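Local coordinates for CurJ (Moorea producens 3L, PDB 5TZ6), which probably catalyses dehydration of hydroxyacyl intermediates, including vinylogous dehydration, as the dehydratase domain of a polyketide synthase module in curacin biosynthesis, at residues E192-C197 against W260-G265; K274-I279 against G294-K299. The protein carries 1 engineered substitution. One frame throughout, in Å; residues are numbered along the deposited sequence.

In the fold
Interactions 1 and 2 lie in one run of antiparallel strands, ordered 239-250, 288-300, 274-282, 258-267 and 194-200, in the C-terminal half of the dehydratase, and their centres are about 13 Å apart. Strands 258-267 and 274-282, neighbours in chain and sheet, join them: Cys264 O probably accepts a hydrogen bond from Asp278 N at 2.8 Å, and Ile279 CG2 packs 3.6 Å from both Cys261 SG and Thr263 OG1. Interaction 2 is nearer the pocket, the side chain of Phe295 lying about 7 Å from the bound hydroxy-methylheptenoic acid and that of Thr263, in interaction 1, about 12 Å. Neighbouring strand 239-250 supplies the pocket residues Phe240, Val241 and Pro242.

Interaction 1 of 2, residues E192-C197 against W260-G265; sequences EGEVLC and WCYTCG
Tyr262 gives its phenolic hydrogen to Glu194, OH to OE2 being 2.5 Å. The oxygen lies at the ring edge, in plane, and is met on its anti side; carboxylate and ring are turned 39° apart. Glu194 CG sits between its own backbone N and carbonyl carbon (chi1 63°), and the extended chain beyond it reaches the hydroxyl. The same oxygen makes a long, weak ion pair with Arg157.

The antiparallel backbones are joined by two-way hydrogen bonds at the pairs Val195-Thr263 and Cys197-Cys261. A longer one, Gly265 N to Gly193 O at 3.3 Å, closes the end where the first strand begins.

Apolar contacts flank this ladder. Leu196 CD1 lies 3.8 Å from Trp260 CE3, and CD2 is 4.0 Å from Trp260 CZ3. On the other face Val195 and Thr263 stand side by side, CG1 to CB 3.6 Å, while Thr263 OG1 is hydrogen-bonded with Ser224 OG.

Helix 151-157 covers the face of Leu196 and Tyr262, and the loop after helix 215-223 meets Val195 and Cys197 on the other. Strands 185-190 and 274-282 flank the pair within the sheet.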
# COMPACT_ATOMS: atom_id res chain seq x y z
N GLU A 192 5.92 -27.82 40.19
CA GLU A 192 5.18 -27.03 41.16
C GLU A 192 4.97 -25.63 40.58
O GLU A 192 5.89 -24.81 40.56
CB GLU A 192 5.91 -26.99 42.50
CG GLU A 192 4.96 -26.84 43.68
CD GLU A 192 3.75 -27.75 43.56
OE1 GLU A 192 2.86 -27.47 42.73
OE2 GLU A 192 3.68 -28.76 44.29
N GLY A 193 3.75 -25.36 40.12
CA GLY A 193 3.45 -24.09 39.48
C GLY A 193 4.25 -23.81 38.22
O GLY A 193 4.34 -22.65 37.81
N GLU A 194 4.83 -24.83 37.61
CA GLU A 194 5.63 -24.67 36.41
C GLU A 194 5.39 -25.86 35.49
O GLU A 194 5.01 -26.94 35.95
CB GLU A 194 7.13 -24.51 36.74
CG GLU A 194 7.75 -25.72 37.43
CD GLU A 194 8.96 -25.35 38.29
OE1 GLU A 194 9.23 -26.07 39.28
OE2 GLU A 194 9.62 -24.34 37.99
N VAL A 195 5.59 -25.66 34.20
CA VAL A 195 5.36 -26.69 33.20
C VAL A 195 6.41 -26.58 32.11
O VAL A 195 6.80 -25.47 31.72
CB VAL A 195 3.94 -26.60 32.60
CG1 VAL A 195 3.80 -25.33 31.77
CG2 VAL A 195 3.64 -27.83 31.75
N LEU A 196 6.85 -27.73 31.60
CA LEU A 196 7.81 -27.83 30.51
C LEU A 196 7.19 -28.64 29.39
O LEU A 196 6.85 -29.82 29.58
CB LEU A 196 9.12 -28.47 30.98
CG LEU A 196 10.10 -28.87 29.87
CD1 LEU A 196 10.83 -27.65 29.33
CD2 LEU A 196 11.10 -29.91 30.38
N CYS A 197 7.00 -28.01 28.23
CA CYS A 197 6.42 -28.66 27.07
C CYS A 197 7.50 -28.90 26.01
O CYS A 197 8.30 -28.00 25.73
CB CYS A 197 5.29 -27.82 26.47
SG CYS A 197 3.90 -27.58 27.59
N TRP A 260 11.59 -26.30 23.06
CA TRP A 260 11.16 -26.46 24.44
C TRP A 260 10.48 -25.19 24.91
O TRP A 260 10.93 -24.09 24.59
CB TRP A 260 12.33 -26.79 25.36
CG TRP A 260 12.98 -28.13 25.10
CD1 TRP A 260 14.11 -28.36 24.37
CD2 TRP A 260 12.53 -29.41 25.56
NE1 TRP A 260 14.39 -29.70 24.35
CE2 TRP A 260 13.44 -30.37 25.07
CE3 TRP A 260 11.45 -29.84 26.33
CZ2 TRP A 260 13.31 -31.73 25.34
CZ3 TRP A 260 11.32 -31.18 26.60
CH2 TRP A 260 12.24 -32.11 26.10
N CYS A 261 9.41 -25.34 25.69
CA CYS A 261 8.64 -24.20 26.19
C CYS A 261 8.48 -24.35 27.70
O CYS A 261 7.78 -25.26 28.16
CB CYS A 261 7.28 -24.11 25.51
SG CYS A 261 6.29 -22.76 26.17
N TYR A 262 9.08 -23.44 28.46
CA TYR A 262 9.00 -23.44 29.91
C TYR A 262 8.09 -22.31 30.36
O TYR A 262 8.24 -21.17 29.93
CB TYR A 262 10.39 -23.28 30.52
CG TYR A 262 10.41 -23.15 32.03
CD1 TYR A 262 9.88 -24.15 32.84
CD2 TYR A 262 10.98 -22.04 32.65
CE1 TYR A 262 9.91 -24.04 34.22
CE2 TYR A 262 11.01 -21.92 34.03
CZ TYR A 262 10.47 -22.92 34.81
OH TYR A 262 10.50 -22.81 36.18
N THR A 263 7.13 -22.63 31.22
CA THR A 263 6.13 -21.68 31.67
C THR A 263 6.01 -21.77 33.18
O THR A 263 6.11 -22.86 33.75
CB THR A 263 4.75 -21.94 31.04
OG1 THR A 263 4.82 -21.82 29.62
CG2 THR A 263 3.72 -20.96 31.59
N CYS A 264 5.82 -20.62 33.83
CA CYS A 264 5.51 -20.62 35.25
C CYS A 264 4.52 -19.50 35.53
O CYS A 264 4.51 -18.48 34.84
CB CYS A 264 6.76 -20.49 36.13
SG CYS A 264 8.03 -19.42 35.45
N GLY A 265 3.68 -19.71 36.53
CA GLY A 265 2.65 -18.74 36.82
C GLY A 265 1.57 -19.33 37.70
O GLY A 265 1.60 -20.51 38.07

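Interaction 2 of 2, residues K274-I279 against G294-K299; sequences KFKADI and GFEGRK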
# COMPACT_ATOMS: atom_id res chain seq x y z
N LYS A 274 -7.88 -14.14 36.83
CA LYS A 274 -6.67 -13.76 36.11
C LYS A 274 -5.60 -14.82 36.34
O LYS A 274 -5.34 -15.20 37.49
CB LYS A 274 -6.15 -12.41 36.58
CG LYS A 274 -7.07 -11.24 36.31
CD LYS A 274 -6.54 -10.00 36.99
CE LYS A 274 -7.27 -8.76 36.53
NZ LYS A 274 -8.73 -9.00 36.46
N PHE A 275 -5.01 -15.30 35.26
CA PHE A 275 -3.85 -16.18 35.34
C PHE A 275 -2.65 -15.45 34.76
O PHE A 275 -2.68 -15.01 33.60
CB PHE A 275 -4.10 -17.49 34.59
CG PHE A 275 -3.09 -18.55 34.92
CD1 PHE A 275 -1.93 -18.66 34.18
CD2 PHE A 275 -3.30 -19.41 35.99
CE1 PHE A 275 -0.99 -19.62 34.50
CE2 PHE A 275 -2.37 -20.37 36.30
CZ PHE A 275 -1.21 -20.48 35.56
N LYS A 276 -1.59 -15.34 35.56
CA LYS A 276 -0.39 -14.60 35.20
C LYS A 276 0.80 -15.54 35.12
O LYS A 276 0.99 -16.40 35.99
CB LYS A 276 -0.11 -13.47 36.19
CG LYS A 276 -1.26 -12.48 36.35
CD LYS A 276 -1.06 -11.57 37.56
CE LYS A 276 -2.10 -10.46 37.58
NZ LYS A 276 -1.85 -9.47 38.66
N ALA A 277 1.61 -15.37 34.08
CA ALA A 277 2.66 -16.32 33.76
C ALA A 277 3.81 -15.65 33.02
O ALA A 277 3.63 -14.63 32.35
CB ALA A 277 2.11 -17.46 32.90
N ASP A 278 4.99 -16.24 33.16
CA ASP A 278 6.14 -15.97 32.31
C ASP A 278 6.43 -17.21 31.48
O ASP A 278 6.31 -18.35 31.97
CB ASP A 278 7.37 -15.59 33.14
CG ASP A 278 7.24 -14.22 33.81
OD1 ASP A 278 6.63 -13.32 33.21
OD2 ASP A 278 7.76 -14.06 34.93
N ILE A 279 6.83 -17.00 30.23
CA ILE A 279 7.06 -18.07 29.27
C ILE A 279 8.40 -17.88 28.59
O ILE A 279 8.82 -16.75 28.32
CB ILE A 279 5.92 -18.14 28.23
CG1 ILE A 279 4.56 -18.14 28.94
CG2 ILE A 279 6.09 -19.34 27.33
CD1 ILE A 279 3.38 -17.90 28.02
N GLY A 294 4.99 -11.30 31.89
CA GLY A 294 3.73 -10.69 32.23
C GLY A 294 2.58 -11.09 31.33
O GLY A 294 1.75 -10.25 30.98
N PHE A 295 2.54 -12.35 30.91
CA PHE A 295 1.38 -12.86 30.20
C PHE A 295 0.20 -12.95 31.17
O PHE A 295 0.32 -13.54 32.24
CB PHE A 295 1.66 -14.24 29.61
CG PHE A 295 0.47 -14.85 28.92
CD1 PHE A 295 -0.50 -15.52 29.66
CD2 PHE A 295 0.33 -14.77 27.55
CE1 PHE A 295 -1.59 -16.08 29.04
CE2 PHE A 295 -0.77 -15.34 26.92
CZ PHE A 295 -1.73 -15.99 27.67
N GLU A 296 -0.92 -12.35 30.80
CA GLU A 296 -2.15 -12.45 31.58
C GLU A 296 -3.26 -12.96 30.69
O GLU A 296 -3.57 -12.35 29.65
CB GLU A 296 -2.55 -11.12 32.21
CG GLU A 296 -3.82 -11.27 33.05
CD GLU A 296 -4.26 -9.98 33.74
OE1 GLU A 296 -5.27 -9.38 33.29
OE2 GLU A 296 -3.60 -9.56 34.71
N GLY A 297 -3.85 -14.09 31.09
CA GLY A 297 -5.09 -14.58 30.50
C GLY A 297 -6.21 -14.38 31.50
O GLY A 297 -5.97 -14.31 32.71
N ARG A 298 -7.43 -14.27 31.00
CA ARG A 298 -8.59 -14.05 31.86
C ARG A 298 -9.68 -15.05 31.51
O ARG A 298 -9.91 -15.32 30.32
CB ARG A 298 -9.13 -12.63 31.75
CG ARG A 298 -8.19 -11.59 32.27
CD ARG A 298 -8.89 -10.28 32.50
NE ARG A 298 -7.97 -9.25 32.95
CZ ARG A 298 -8.31 -7.98 33.14
NH1 ARG A 298 -9.56 -7.59 32.92
NH2 ARG A 298 -7.41 -7.11 33.55
N LYS A 299 -10.35 -15.56 32.54
CA LYS A 299 -11.46 -16.48 32.33
C LYS A 299 -12.51 -15.83 31.44
O LYS A 299 -12.85 -14.65 31.62
CB LYS A 299 -12.09 -16.84 33.68
CG LYS A 299 -11.32 -17.89 34.47
CD LYS A 299 -12.04 -19.22 34.46
CE LYS A 299 -11.55 -20.13 35.57
NZ LYS A 299 -12.26 -21.44 35.58
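The guanidinium of Arg298 carries Lys274 NZ over the centre of one face, 3.5 Å above the plane, with Lys274 CE 3.4 Å from NH2. At its edge, in plane, stands the carboxylate carbon of Glu296; Arg298 NE donates to Glu296 OE1 at 2.7 Å in a salt bridge, and NH2 adds a weak bond to the same oxygen. A bend in Lys274 (chi4 44°) places NZ over the cation, and the carboxylate would offset some of the resulting repulsion. Arg298 also makes a cation-pi contact with Phe243. Lys276 runs beside Glu296, CE 3.4 Å from OE2, but its NZ forms a salt bridge with Asp268 instead.

On the buried face Ile279 CD1 packs against the Phe295 ring, 4.3 Å from Phe295 CG, and the ring meets that of Phe222 on helix 215-223 at about 45°. Phe295 CB is 3.4 Å from Ala277 O.

Two-way backbone bonds join Phe275 with Gly297 and Ala277 with Phe295. At the corner, Gly294 N donates to Asp278 OD1, 2.9 Å away and nearly along the C-O axis, tying the turn in strand 288-300 to its partner.

The whole is an antiparallel beta hairpin of the hotdog fold, with charged groups on one face and, on the other, aromatic packing against helix 215-223 and the pocket residue Pro242.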